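Local coordinates for beta-galactosidase (Bacillus circulans subsp. alkalophilus, PDB 3TTY), which hydrolyses terminal beta-galactosides, binding galactose in the pocket of a TIM-barrel domain and assembling as a trimer, at residues Ala321-Tyr332 against Arg371-Glu382. Numbering follows the deposited sequence.
Sequences AKRPGVMRLWSY and RVFRECAELGKE
At the edge of the Arg328 guanidinium lies the Glu382 carboxylate, its plane turned 63° from that of the arginine. NE and NH2 grip it side-on as a salt bridge, each nitrogen on the syn side of its own oxygen, with Arg328 NH2 2.8 Å from Glu382 OE2. Glu382 OE1, 2.9 Å from Arg328 NE, also accepts on its anti side from the Tyr332 hydroxyl and lies at the edge of that ring. Were Glu382 shortened to an alanine, the arginine would probably lose its salt-bridge partner and the buried Tyr332 hydroxyl this acceptor. One turn back from Glu382, Leu379 sits as a knob among Met327, Arg328, Ser331 and Tyr332; the Met327 chain, bent at chi2 (-75°) and chi3, carries CE to 3.4 Å from Glu375 O. Glu375 OE1 receives the N-cap amide of Gly325 (N to OE1 3.0 Å) from above the carboxylate plane, while OE2 is bridged to Arg371, which reaches Glu516 of the second subunit with NH1. Strand 339-344 lies beneath both helices, touching Met327, Cys376 and Leu379. The axes of 326-332 and 371-382 approach to 9.8 Å and cross at -37°, as neighbours in the outer helical layer of a TIM barrel, following its seventh and eighth strands.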
# COMPACT_ATOMS: atom_id res chain seq x y z
N ALA A 321 21.62 -3.09 -17.29
CA ALA A 321 22.39 -2.52 -18.40
C ALA A 321 21.71 -2.89 -19.71
O ALA A 321 21.06 -3.94 -19.80
CB ALA A 321 23.82 -3.05 -18.36
N LYS A 322 21.81 -2.02 -20.71
CA LYS A 322 21.46 -2.38 -22.08
C LYS A 322 22.56 -3.32 -22.57
O LYS A 322 23.73 -2.93 -22.59
CB LYS A 322 21.41 -1.14 -22.98
CG LYS A 322 20.24 -0.21 -22.71
CD LYS A 322 20.22 1.05 -23.60
CE LYS A 322 18.91 1.84 -23.41
NZ LYS A 322 18.78 3.10 -24.23
N ARG A 323 22.20 -4.54 -22.97
CA ARG A 323 23.19 -5.49 -23.46
C ARG A 323 23.85 -4.96 -24.73
O ARG A 323 23.31 -4.07 -25.39
CB ARG A 323 22.57 -6.87 -23.74
CG ARG A 323 21.60 -7.43 -22.72
CD ARG A 323 22.20 -7.93 -21.43
NE ARG A 323 21.99 -6.95 -20.37
CZ ARG A 323 21.97 -7.21 -19.06
NH1 ARG A 323 22.14 -8.44 -18.62
NH2 ARG A 323 21.77 -6.22 -18.20
N PRO A 324 25.02 -5.51 -25.08
CA PRO A 324 25.76 -5.06 -26.27
C PRO A 324 24.87 -4.92 -27.50
O PRO A 324 24.16 -5.86 -27.84
CB PRO A 324 26.78 -6.19 -26.47
CG PRO A 324 27.04 -6.68 -25.10
CD PRO A 324 25.74 -6.56 -24.34
N GLY A 325 24.92 -3.77 -28.16
CA GLY A 325 24.16 -3.54 -29.37
C GLY A 325 22.73 -3.05 -29.13
O GLY A 325 22.06 -2.58 -30.05
N VAL A 326 22.24 -3.16 -27.89
CA VAL A 326 20.85 -2.83 -27.62
C VAL A 326 20.62 -1.33 -27.69
O VAL A 326 19.60 -0.88 -28.22
CB VAL A 326 20.35 -3.43 -26.30
CG1 VAL A 326 19.02 -2.82 -25.89
CG2 VAL A 326 20.22 -4.94 -26.45
N MET A 327 21.56 -0.55 -27.18
CA MET A 327 21.47 0.90 -27.28
C MET A 327 21.29 1.30 -28.75
O MET A 327 20.48 2.17 -29.08
CB MET A 327 22.71 1.56 -26.66
CG MET A 327 22.69 3.09 -26.59
SD MET A 327 22.95 3.89 -28.19
CE MET A 327 24.61 3.31 -28.56
N ARG A 328 22.04 0.64 -29.63
CA ARG A 328 21.96 0.90 -31.07
C ARG A 328 20.62 0.45 -31.66
O ARG A 328 20.00 1.18 -32.43
CB ARG A 328 23.12 0.21 -31.78
CG ARG A 328 23.15 0.39 -33.28
CD ARG A 328 24.45 -0.21 -33.78
NE ARG A 328 24.60 -0.19 -35.23
CZ ARG A 328 24.19 -1.18 -36.03
NH1 ARG A 328 23.59 -2.24 -35.51
NH2 ARG A 328 24.37 -1.09 -37.34
N LEU A 329 20.20 -0.75 -31.29
CA LEU A 329 18.90 -1.30 -31.69
C LEU A 329 17.77 -0.30 -31.41
O LEU A 329 17.01 0.05 -32.30
CB LEU A 329 18.60 -2.58 -30.90
CG LEU A 329 17.96 -3.79 -31.57
CD1 LEU A 329 17.17 -4.58 -30.54
CD2 LEU A 329 17.08 -3.43 -32.76
N TRP A 330 17.70 0.15 -30.16
CA TRP A 330 16.62 1.03 -29.70
C TRP A 330 16.70 2.46 -30.26
O TRP A 330 15.68 3.16 -30.30
CB TRP A 330 16.57 1.05 -28.17
CG TRP A 330 16.15 -0.25 -27.58
CD1 TRP A 330 15.87 -1.39 -28.26
CD2 TRP A 330 15.95 -0.55 -26.19
NE1 TRP A 330 15.51 -2.39 -27.38
CE2 TRP A 330 15.55 -1.90 -26.10
CE3 TRP A 330 16.08 0.20 -25.01
CZ2 TRP A 330 15.27 -2.52 -24.89
CZ3 TRP A 330 15.81 -0.43 -23.79
CH2 TRP A 330 15.41 -1.78 -23.74
N SER A 331 17.89 2.88 -30.67
CA SER A 331 18.05 4.16 -31.37
C SER A 331 17.48 4.09 -32.78
O SER A 331 16.73 4.97 -33.19
CB SER A 331 19.53 4.59 -31.45
OG SER A 331 20.12 4.70 -30.17
N TYR A 332 17.84 3.04 -33.53
CA TYR A 332 17.28 2.88 -34.87
C TYR A 332 15.79 2.52 -34.84
O TYR A 332 15.07 2.78 -35.81
CB TYR A 332 18.06 1.85 -35.69
CG TYR A 332 19.39 2.39 -36.19
CD1 TYR A 332 19.43 3.50 -37.03
CD2 TYR A 332 20.58 1.79 -35.83
CE1 TYR A 332 20.64 4.01 -37.48
CE2 TYR A 332 21.79 2.28 -36.28
CZ TYR A 332 21.81 3.39 -37.10
OH TYR A 332 23.01 3.87 -37.55
N ARG A 371 32.88 0.11 -22.59
CA ARG A 371 31.89 -0.56 -23.43
C ARG A 371 30.83 0.45 -23.91
O ARG A 371 30.57 0.58 -25.11
CB ARG A 371 31.26 -1.68 -22.62
CG ARG A 371 30.48 -2.69 -23.41
CD ARG A 371 29.46 -3.34 -22.50
NE ARG A 371 28.18 -3.21 -23.15
CZ ARG A 371 27.05 -2.85 -22.56
NH1 ARG A 371 26.98 -2.63 -21.26
NH2 ARG A 371 25.97 -2.76 -23.32
N VAL A 372 30.23 1.17 -22.97
CA VAL A 372 29.22 2.17 -23.29
C VAL A 372 29.72 3.23 -24.28
O VAL A 372 29.02 3.56 -25.24
CB VAL A 372 28.68 2.87 -22.01
CG1 VAL A 372 27.88 4.11 -22.39
CG2 VAL A 372 27.82 1.91 -21.21
N PHE A 373 30.92 3.76 -24.05
CA PHE A 373 31.42 4.80 -24.93
C PHE A 373 31.62 4.28 -26.35
O PHE A 373 31.26 4.96 -27.32
CB PHE A 373 32.71 5.43 -24.42
CG PHE A 373 33.14 6.62 -25.21
CD1 PHE A 373 32.88 7.91 -24.74
CD2 PHE A 373 33.75 6.47 -26.44
CE1 PHE A 373 33.26 9.01 -25.49
CE2 PHE A 373 34.13 7.57 -27.19
CZ PHE A 373 33.88 8.85 -26.71
N ARG A 374 32.18 3.08 -26.48
CA ARG A 374 32.46 2.52 -27.80
C ARG A 374 31.18 2.31 -28.60
O ARG A 374 31.16 2.55 -29.81
CB ARG A 374 33.22 1.20 -27.67
CG ARG A 374 34.57 1.35 -26.99
CD ARG A 374 35.24 0.01 -26.80
NE ARG A 374 36.43 0.13 -25.96
CZ ARG A 374 36.55 -0.45 -24.78
NH1 ARG A 374 35.56 -1.20 -24.30
NH2 ARG A 374 37.67 -0.29 -24.08
N GLU A 375 30.13 1.86 -27.92
CA GLU A 375 28.84 1.64 -28.58
C GLU A 375 28.25 2.97 -29.02
O GLU A 375 27.65 3.07 -30.09
CB GLU A 375 27.89 0.86 -27.69
CG GLU A 375 28.38 -0.56 -27.37
CD GLU A 375 27.33 -1.45 -26.74
OE1 GLU A 375 26.12 -1.30 -27.08
OE2 GLU A 375 27.70 -2.29 -25.90
N CYS A 376 28.44 4.01 -28.21
CA CYS A 376 28.02 5.34 -28.61
C CYS A 376 28.82 5.82 -29.82
O CYS A 376 28.26 6.41 -30.75
CB CYS A 376 28.15 6.33 -27.44
SG CYS A 376 26.95 6.03 -26.10
N ALA A 377 30.13 5.56 -29.81
CA ALA A 377 31.01 6.04 -30.87
C ALA A 377 30.63 5.39 -32.18
O ALA A 377 30.52 6.06 -33.21
CB ALA A 377 32.48 5.75 -30.54
N GLU A 378 30.39 4.09 -32.13
CA GLU A 378 30.03 3.31 -33.31
C GLU A 378 28.76 3.87 -33.96
O GLU A 378 28.72 4.06 -35.17
CB GLU A 378 29.83 1.84 -32.93
CG GLU A 378 29.38 0.95 -34.08
CD GLU A 378 28.82 -0.41 -33.63
OE1 GLU A 378 28.85 -1.37 -34.44
OE2 GLU A 378 28.33 -0.53 -32.48
N LEU A 379 27.73 4.12 -33.16
CA LEU A 379 26.48 4.67 -33.66
C LEU A 379 26.73 6.06 -34.21
O LEU A 379 26.26 6.40 -35.29
CB LEU A 379 25.46 4.76 -32.53
CG LEU A 379 23.96 4.67 -32.79
CD1 LEU A 379 23.23 5.42 -31.68
CD2 LEU A 379 23.56 5.20 -34.16
N GLY A 380 27.48 6.86 -33.45
CA GLY A 380 27.86 8.18 -33.91
C GLY A 380 28.43 8.15 -35.32
O GLY A 380 28.09 8.99 -36.16
N LYS A 381 29.30 7.17 -35.58
CA LYS A 381 29.90 7.03 -36.91
C LYS A 381 28.87 6.73 -38.01
O LYS A 381 28.87 7.39 -39.06
CB LYS A 381 31.01 5.98 -36.90
CG LYS A 381 31.86 5.93 -38.17
CD LYS A 381 33.17 5.17 -37.91
CE LYS A 381 34.04 5.06 -39.16
NZ LYS A 381 35.34 4.38 -38.86
N GLU A 382 28.02 5.74 -37.79
CA GLU A 382 26.95 5.42 -38.75
C GLU A 382 26.06 6.64 -39.04
O GLU A 382 25.74 6.94 -40.19
CB GLU A 382 26.10 4.25 -38.23
CG GLU A 382 26.89 2.95 -38.09
CD GLU A 382 26.08 1.84 -37.46
OE1 GLU A 382 25.01 2.12 -36.88
OE2 GLU A 382 26.53 0.67 -37.53
O HOH W 1 24.06 -1.27 -25.41
O HOH W 2 24.59 -0.36 -28.81